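Local coordinates for protein SdbC (PDB 4KSN) that is a Legionella pneumophila effector of unknown molecular function, represented here by its C-terminal domain, at residues L34-S37 with N38-I41. The protein carries 1 engineered substitution. Numbering follows the deposited sequence.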
ATOM      1  N   LEU A  34      -4.123   4.909  10.653  1.00 29.33           N
ATOM      2  CA  LEU A  34      -3.056   5.519   9.929  1.00 35.56           C
ATOM      3  C   LEU A  34      -2.032   4.444   9.670  1.00 39.89           C
ATOM      4  O   LEU A  34      -1.256   4.092  10.537  1.00 36.80           O
ATOM      5  CB  LEU A  34      -2.399   6.656  10.685  1.00 37.40           C
ATOM      6  CG  LEU A  34      -3.274   7.879  10.755  1.00 37.36           C
ATOM      7  CD1 LEU A  34      -2.505   8.929  11.541  1.00 39.68           C
ATOM      8  CD2 LEU A  34      -3.641   8.434   9.390  1.00 43.15           C
ATOM      9  N   GLU A  35      -2.030   3.903   8.475  1.00 43.51           N
ATOM     10  CA  GLU A  35      -1.027   2.869   8.185  1.00 50.45           C
ATOM     11  C   GLU A  35      -0.677   2.835   6.754  1.00 60.89           C
ATOM     12  O   GLU A  35      -1.084   3.719   5.981  1.00 63.48           O
ATOM     13  CB  GLU A  35      -1.608   1.520   8.518  1.00 54.05           C
ATOM     14  CG  GLU A  35      -2.846   1.165   7.703  1.00 54.78           C
ATOM     15  CD  GLU A  35      -3.261  -0.293   7.897  1.00 59.60           C
ATOM     16  OE1 GLU A  35      -2.427  -1.126   8.331  1.00 57.07           O
ATOM     17  OE2 GLU A  35      -4.440  -0.605   7.641  1.00 63.99           O
ATOM     18  N   ASP A  36       0.070   1.778   6.416  1.00 73.98           N
ATOM     19  CA  ASP A  36       0.064   1.192   5.072  1.00 76.67           C
ATOM     20  C   ASP A  36       1.053   1.975   4.257  1.00 81.07           C
ATOM     21  O   ASP A  36       2.159   2.234   4.736  1.00 77.08           O
ATOM     22  CB  ASP A  36      -1.365   1.209   4.492  1.00 82.82           C
ATOM     23  CG  ASP A  36      -1.587   0.215   3.382  1.00 84.19           C
ATOM     24  OD1 ASP A  36      -0.913   0.275   2.314  1.00 93.18           O
ATOM     25  OD2 ASP A  36      -2.502  -0.619   3.581  1.00 84.20           O
ATOM     26  N   SER A  37       0.653   2.381   3.053  1.00 91.01           N
ATOM     27  CA  SER A  37       1.572   2.626   1.961  1.00 94.15           C
ATOM     28  C   SER A  37       2.237   1.282   1.644  1.00 94.11           C
ATOM     29  O   SER A  37       2.115   0.766   0.523  1.00 98.08           O
ATOM     30  CB  SER A  37       2.596   3.725   2.288  1.00 99.33           C
ATOM     31  OG  SER A  37       3.645   3.252   3.127  1.00102.85           O
ATOM     32  N   ASN A  38       2.916   0.714   2.647  1.00 85.44           N
ATOM     33  CA  ASN A  38       3.619  -0.570   2.506  1.00 81.35           C
ATOM     34  C   ASN A  38       2.738  -1.797   2.809  1.00 77.95           C
ATOM     35  O   ASN A  38       2.827  -2.809   2.126  1.00 74.65           O
ATOM     36  CB  ASN A  38       4.869  -0.582   3.401  1.00 78.29           C
ATOM     37  CG  ASN A  38       6.029   0.235   2.826  1.00 83.77           C
ATOM     38  OD1 ASN A  38       6.875   0.763   3.574  1.00 80.26           O
ATOM     39  ND2 ASN A  38       6.104   0.311   1.491  1.00 82.10           N
ATOM     40  N   ASP A  39       1.929  -1.712   3.864  1.00 76.10           N
ATOM     41  CA  ASP A  39       0.960  -2.768   4.223  1.00 78.27           C
ATOM     42  C   ASP A  39       1.612  -4.114   4.568  1.00 72.20           C
ATOM     43  O   ASP A  39       0.970  -5.158   4.468  1.00 77.29           O
ATOM     44  CB  ASP A  39      -0.066  -2.968   3.085  1.00 81.83           C
ATOM     45  CG  ASP A  39      -1.410  -3.538   3.573  1.00 88.16           C
ATOM     46  OD1 ASP A  39      -1.685  -3.576   4.811  1.00 86.28           O
ATOM     47  OD2 ASP A  39      -2.204  -3.936   2.687  1.00 98.15           O
ATOM     48  N   TYR A  40       2.875  -4.101   4.985  1.00 68.74           N
ATOM     49  CA  TYR A  40       3.623  -5.361   5.218  1.00 65.10           C
ATOM     50  C   TYR A  40       2.996  -6.238   6.338  1.00 61.63           C
ATOM     51  O   TYR A  40       2.306  -5.705   7.241  1.00 54.02           O
ATOM     52  CB  TYR A  40       5.073  -5.045   5.599  1.00 63.46           C
ATOM     53  CG  TYR A  40       5.902  -4.307   4.566  1.00 65.37           C
ATOM     54  CD1 TYR A  40       5.899  -4.696   3.212  1.00 68.18           C
ATOM     55  CD2 TYR A  40       6.732  -3.245   4.953  1.00 63.61           C
ATOM     56  CE1 TYR A  40       6.691  -4.035   2.263  1.00 69.29           C
ATOM     57  CE2 TYR A  40       7.515  -2.572   4.021  1.00 63.24           C
ATOM     58  CZ  TYR A  40       7.496  -2.971   2.679  1.00 68.77           C
ATOM     59  OH  TYR A  40       8.288  -2.311   1.783  1.00 66.72           O
ATOM     60  N   ILE A  41       3.243  -7.558   6.298  1.00 59.43           N
ATOM     61  CA  ILE A  41       2.860  -8.440   7.405  1.00 58.79           C
ATOM     62  C   ILE A  41       3.396  -7.850   8.726  1.00 51.04           C
ATOM     63  O   ILE A  41       4.454  -7.198   8.730  1.00 50.78           O
ATOM     64  CB  ILE A  41       3.402  -9.874   7.281  1.00 66.07           C
ATOM     65  CG1 ILE A  41       2.842 -10.745   8.438  1.00 67.19           C
ATOM     66  CG2 ILE A  41       4.938  -9.871   7.261  1.00 68.52           C
ATOM     67  CD1 ILE A  41       3.065 -12.237   8.287  1.00 72.97           C
TER
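Asp36 and Asp39 bring their carboxylates together. Asp36 OD2 lies 3.1 Å from Asp39 CG and 3.3 Å from Asp39 OD1, with the second oxygen, Asp39 OD2, at a similar distance, so one oxygen of Asp36 faces the whole carboxylate of its partner. The two planes are 31° apart. In both residues CG stands anti to the backbone N, and this carries the two groups out on the same side of the turn. Asp39 CB comes up against the same carboxylate, 3.4 Å from Asp36 OD1. Glu35 adds a third acid, its OE1 4.4 Å from Asp39 OD1; such crowding of negative charge would probably raise the affinity of these groups for protons.

The backbone causes the meeting: it doubles back so sharply that the CA atoms of Asp36 and Asp39 are 4.1 Å apart. Asp36 O accepts a weak bond from Asn38 N (2.7 Å), whose position is doubtful because the model is too tight there, and Gln6 of a second subunit also donates to this carbonyl. Beyond the bend, Asn38 CB sits 3.4 Å above the plane of the Tyr40 ring, offset toward its rim. With Ser37 at phi 63° and psi -59°, the backbone has the shape of a classic gamma turn, placed at the surface in the long loop that leads from strand 26-33 to strand 62-71, the two outer strands of the three-stranded antiparallel sheet, on either side of strand 10-20.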